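Local coordinates for large adhesion protein (Lap) involved in biofilm formation (Marinobacter hydrocarbonoclasticus, PDB 6XI3) that probably forms part of the calcium-stiffened extender region that projects a bacterial adhesin from the cell toward its target during biofilm formation, at residues L120-G132 and N142-V156. Numbering follows the deposited sequence.
Sequences LDATAGDLTVSVG and NLSGTTTDVAPNGQV. With CA (calcium ion), chain E.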
loop_
_atom_site.group_PDB
_atom_site.type_symbol
_atom_site.label_atom_id
_atom_site.label_comp_id
_atom_site.label_asym_id
_atom_site.label_seq_id
_atom_site.Cartn_x
_atom_site.Cartn_y
_atom_site.Cartn_z
ATOM N N LEU A 120 -47.327 9.206 -0.827
ATOM C CA LEU A 120 -47.063 9.169 -2.279
ATOM C C LEU A 120 -45.665 8.571 -2.501
ATOM O O LEU A 120 -44.709 9.032 -1.832
ATOM C CB LEU A 120 -47.125 10.598 -2.817
ATOM C CG LEU A 120 -46.847 10.784 -4.308
ATOM C CD1 LEU A 120 -47.831 10.010 -5.179
ATOM C CD2 LEU A 120 -46.895 12.260 -4.677
ATOM N N ASP A 121 -45.564 7.608 -3.419
ATOM C CA ASP A 121 -44.280 6.970 -3.817
ATOM C C ASP A 121 -44.345 6.652 -5.307
ATOM O O ASP A 121 -44.534 5.497 -5.666
ATOM C CB ASP A 121 -43.951 5.772 -2.938
ATOM C CG ASP A 121 -42.537 5.227 -3.176
ATOM O OD1 ASP A 121 -41.706 5.886 -3.869
ATOM O OD2 ASP A 121 -42.270 4.188 -2.628
ATOM N N ALA A 122 -44.322 7.714 -6.096
ATOM C CA ALA A 122 -44.390 7.712 -7.557
ATOM C C ALA A 122 -42.975 7.630 -8.120
ATOM O O ALA A 122 -42.897 7.348 -9.293
ATOM C CB ALA A 122 -45.083 8.959 -8.051
ATOM N N THR A 123 -41.927 7.930 -7.337
ATOM C CA THR A 123 -40.523 7.975 -7.858
ATOM C C THR A 123 -39.609 7.059 -7.024
ATOM O O THR A 123 -39.580 7.196 -5.784
ATOM C CB THR A 123 -40.015 9.420 -7.929
ATOM O OG1 THR A 123 -40.962 10.203 -8.650
ATOM C CG2 THR A 123 -38.684 9.555 -8.634
ATOM N N ALA A 124 -38.897 6.135 -7.679
ATOM C CA ALA A 124 -37.911 5.242 -7.030
ATOM C C ALA A 124 -36.717 6.099 -6.594
ATOM O O ALA A 124 -36.231 6.877 -7.412
ATOM C CB ALA A 124 -37.476 4.120 -7.961
ATOM N N GLY A 125 -36.311 6.001 -5.329
ATOM C CA GLY A 125 -35.127 6.703 -4.819
ATOM C C GLY A 125 -33.864 6.051 -5.367
ATOM O O GLY A 125 -33.857 4.804 -5.495
ATOM N N ASP A 126 -32.863 6.853 -5.708
ATOM C CA ASP A 126 -31.582 6.330 -6.257
ATOM C C ASP A 126 -30.485 7.342 -5.958
ATOM O O ASP A 126 -30.787 8.533 -5.771
ATOM C CB ASP A 126 -31.722 6.039 -7.760
ATOM C CG ASP A 126 -30.712 5.044 -8.324
ATOM O OD1 ASP A 126 -30.221 4.219 -7.556
ATOM O OD2 ASP A 126 -30.426 5.122 -9.529
ATOM N N LEU A 127 -29.234 6.886 -5.909
ATOM C CA LEU A 127 -28.080 7.804 -5.794
ATOM C C LEU A 127 -26.951 7.203 -6.630
ATOM O O LEU A 127 -26.851 5.988 -6.642
ATOM C CB LEU A 127 -27.696 7.958 -4.317
ATOM C CG LEU A 127 -26.511 8.887 -4.039
ATOM C CD1 LEU A 127 -26.659 9.583 -2.694
ATOM C CD2 LEU A 127 -25.185 8.115 -4.076
ATOM N N THR A 128 -26.181 8.061 -7.298
ATOM C CA THR A 128 -24.912 7.701 -7.971
ATOM C C THR A 128 -23.819 8.563 -7.342
ATOM O O THR A 128 -24.126 9.699 -6.878
ATOM C CB THR A 128 -24.980 7.874 -9.496
ATOM O OG1 THR A 128 -25.018 9.275 -9.789
ATOM C CG2 THR A 128 -26.158 7.153 -10.130
ATOM N N VAL A 129 -22.608 8.025 -7.281
ATOM C CA VAL A 129 -21.402 8.838 -6.983
ATOM C C VAL A 129 -20.304 8.454 -7.976
ATOM O O VAL A 129 -20.234 7.288 -8.369
ATOM C CB VAL A 129 -20.922 8.659 -5.547
ATOM C CG1 VAL A 129 -20.369 7.264 -5.302
ATOM C CG2 VAL A 129 -19.896 9.735 -5.231
ATOM N N SER A 130 -19.496 9.417 -8.382
ATOM C CA SER A 130 -18.417 9.144 -9.353
ATOM C C SER A 130 -17.214 10.028 -9.039
ATOM O O SER A 130 -17.393 11.218 -8.679
ATOM C CB SER A 130 -18.926 9.264 -10.770
ATOM O OG SER A 130 -18.639 10.529 -11.308
ATOM N N VAL A 131 -16.030 9.428 -9.103
ATOM C CA VAL A 131 -14.764 10.166 -8.909
ATOM C C VAL A 131 -14.445 10.893 -10.205
ATOM O O VAL A 131 -14.319 10.256 -11.234
ATOM C CB VAL A 131 -13.622 9.242 -8.485
ATOM C CG1 VAL A 131 -12.310 10.013 -8.436
ATOM C CG2 VAL A 131 -13.933 8.625 -7.147
ATOM N N GLY A 132 -14.340 12.209 -10.150
ATOM C CA GLY A 132 -13.926 12.995 -11.322
ATOM C C GLY A 132 -12.430 12.872 -11.504
ATOM O O GLY A 132 -11.969 12.580 -12.628
ATOM N N ASN A 142 -11.907 15.305 -6.563
ATOM C CA ASN A 142 -13.176 15.890 -7.066
ATOM C C ASN A 142 -14.175 14.748 -7.234
ATOM O O ASN A 142 -13.806 13.724 -7.875
ATOM C CB ASN A 142 -12.961 16.650 -8.380
ATOM C CG ASN A 142 -11.993 17.805 -8.248
ATOM O OD1 ASN A 142 -11.604 18.187 -7.135
ATOM N ND2 ASN A 142 -11.594 18.372 -9.378
ATOM N N LEU A 143 -15.363 14.910 -6.658
ATOM C CA LEU A 143 -16.469 13.918 -6.637
ATOM C C LEU A 143 -17.682 14.623 -7.217
ATOM O O LEU A 143 -17.850 15.824 -6.958
ATOM C CB LEU A 143 -16.843 13.522 -5.200
ATOM C CG LEU A 143 -15.769 12.859 -4.351
ATOM C CD1 LEU A 143 -16.241 12.686 -2.925
ATOM C CD2 LEU A 143 -15.356 11.513 -4.926
ATOM N N SER A 144 -18.579 13.880 -7.828
ATOM C CA SER A 144 -19.887 14.430 -8.221
ATOM C C SER A 144 -20.863 13.267 -8.188
ATOM O O SER A 144 -20.402 12.139 -8.053
ATOM C CB SER A 144 -19.828 15.119 -9.554
ATOM O OG SER A 144 -19.783 14.169 -10.599
ATOM N N GLY A 145 -22.156 13.559 -8.254
ATOM C CA GLY A 145 -23.163 12.504 -8.326
ATOM C C GLY A 145 -24.528 13.058 -8.641
ATOM O O GLY A 145 -24.669 14.270 -8.847
ATOM N N THR A 146 -25.489 12.155 -8.635
ATOM C CA THR A 146 -26.888 12.391 -9.037
ATOM C C THR A 146 -27.712 11.756 -7.941
ATOM O O THR A 146 -27.201 10.829 -7.295
ATOM C CB THR A 146 -27.241 11.770 -10.403
ATOM O OG1 THR A 146 -27.110 10.350 -10.279
ATOM C CG2 THR A 146 -26.371 12.272 -11.527
ATOM N N THR A 147 -28.946 12.216 -7.777
ATOM C CA THR A 147 -29.924 11.514 -6.928
ATOM C C THR A 147 -31.260 11.505 -7.647
ATOM O O THR A 147 -31.460 12.346 -8.511
ATOM C CB THR A 147 -30.033 12.175 -5.542
ATOM O OG1 THR A 147 -30.560 13.490 -5.696
ATOM C CG2 THR A 147 -28.695 12.217 -4.838
ATOM N N THR A 148 -32.147 10.632 -7.194
ATOM C CA THR A 148 -33.562 10.567 -7.608
ATOM C C THR A 148 -34.395 10.468 -6.330
ATOM O O THR A 148 -34.054 9.651 -5.470
ATOM C CB THR A 148 -33.787 9.359 -8.537
ATOM O OG1 THR A 148 -32.890 9.499 -9.632
ATOM C CG2 THR A 148 -35.198 9.269 -9.065
ATOM N N ASP A 149 -35.459 11.267 -6.224
ATOM C CA ASP A 149 -36.360 11.298 -5.048
ATOM C C ASP A 149 -35.619 11.648 -3.749
ATOM O O ASP A 149 -36.063 11.228 -2.687
ATOM C CB ASP A 149 -37.094 9.974 -4.846
ATOM C CG ASP A 149 -38.397 10.204 -4.075
ATOM O OD1 ASP A 149 -38.845 11.352 -4.117
ATOM O OD2 ASP A 149 -38.889 9.265 -3.408
ATOM N N VAL A 150 -34.545 12.417 -3.818
ATOM C CA VAL A 150 -33.894 13.023 -2.623
ATOM C C VAL A 150 -34.138 14.530 -2.672
ATOM O O VAL A 150 -33.873 15.120 -3.723
ATOM C CB VAL A 150 -32.385 12.718 -2.600
ATOM C CG1 VAL A 150 -31.701 13.390 -1.404
ATOM C CG2 VAL A 150 -32.145 11.226 -2.618
ATOM N N ALA A 151 -34.635 15.114 -1.578
ATOM C CA ALA A 151 -35.090 16.524 -1.533
ATOM C C ALA A 151 -33.899 17.445 -1.731
ATOM O O ALA A 151 -32.866 17.253 -1.100
ATOM C CB ALA A 151 -35.783 16.844 -0.217
ATOM N N PRO A 152 -34.010 18.499 -2.559
ATOM C CA PRO A 152 -33.000 19.558 -2.564
ATOM C C PRO A 152 -32.722 20.060 -1.137
ATOM O O PRO A 152 -33.620 19.971 -0.297
ATOM C CB PRO A 152 -33.623 20.626 -3.470
ATOM C CG PRO A 152 -34.479 19.825 -4.409
ATOM C CD PRO A 152 -35.071 18.722 -3.552
ATOM N N ASN A 153 -31.469 20.462 -0.880
ATOM C CA ASN A 153 -30.904 20.833 0.451
ATOM C C ASN A 153 -30.745 19.607 1.352
ATOM O O ASN A 153 -30.219 19.786 2.449
ATOM C CB ASN A 153 -31.715 21.926 1.154
ATOM C CG ASN A 153 -31.513 23.234 0.436
ATOM O OD1 ASN A 153 -30.383 23.712 0.347
ATOM N ND2 ASN A 153 -32.566 23.744 -0.175
ATOM N N GLY A 154 -31.143 18.411 0.903
ATOM C CA GLY A 154 -30.723 17.148 1.526
ATOM C C GLY A 154 -29.200 17.042 1.547
ATOM O O GLY A 154 -28.535 17.723 0.738
ATOM N N GLN A 155 -28.669 16.248 2.470
ATOM C CA GLN A 155 -27.208 16.071 2.663
ATOM C C GLN A 155 -26.824 14.679 2.175
ATOM O O GLN A 155 -27.559 13.716 2.481
ATOM C CB GLN A 155 -26.819 16.251 4.136
ATOM C CG GLN A 155 -27.007 17.685 4.628
ATOM C CD GLN A 155 -26.077 18.620 3.895
ATOM O OE1 GLN A 155 -24.863 18.446 3.927
ATOM N NE2 GLN A 155 -26.638 19.580 3.171
ATOM N N VAL A 156 -25.695 14.593 1.480
ATOM C CA VAL A 156 -25.074 13.301 1.083
ATOM C C VAL A 156 -23.871 13.088 1.990
ATOM O O VAL A 156 -22.993 13.977 2.003
ATOM C CB VAL A 156 -24.666 13.297 -0.393
ATOM C CG1 VAL A 156 -23.962 12.002 -0.766
ATOM C CG2 VAL A 156 -25.855 13.545 -1.278
HETATM CA CA CA E . -40.191 7.571 -3.636
HETATM O O HOH W 1 -38.576 5.978 -2.895
HETATM O O HOH W 2 -17.541 13.509 -11.393
#
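Asp149 OD2 and the backbone O of Thr123 meet on one calcium ion, the carboxylate oxygen at 2.1 Å from the metal. Asp121 OD1 and a water also bind the ion, and Asp95 and Asn205 complete its shell. Asp149 holds CG anti to its backbone N (chi1 -155°), which turns the carboxylate toward the 120-132 segment; its other oxygen, OD1, forms a salt bridge with Arg204, so both oxygens are fixed. Three carboxylates, those of Asp95, Asp121 and Asp149, converge here, and the cation probably offsets their mutual repulsion. Beside the site the side chains of Thr123 and Thr148 cross at about a right angle, their CG2 methyls 3.5 Å apart. From there strands 126-132 and 142-148 run antiparallel as a ladder. Asp126 and Thr148 exchange two backbone bonds, that from Thr148 N to Asp126 O being 2.9 Å long. Thr128 N reaches Thr146 O almost straight, at 174°, whereas the return bond from Thr146 N is weak; Thr128 O also accepts from Tyr180 OH. Ser130 and Ser144 make the next pair, and a water lies between their hydroxyls; Gly132 N donates to Asn142 O at 2.8 Å, from where the hairpin runs on to its turn. On the face away from these serine hydroxyls, Leu127 meets Val156 tip to tip, CD1 to CG1 at 4.1 Å, while its CD1 also lies against Thr147 CG2. Farther along, Val131 CG2 packs on Leu143 CD2. Tyr180 of the neighbouring strand extends this face, and Val197 and Ala199 of the other sheet pack against it. This is a beta hairpin at the edge of an Ig-like beta-sandwich, its open end joined to the preceding domain by the interdomain calcium site of a tandem-repeat RTX adhesin.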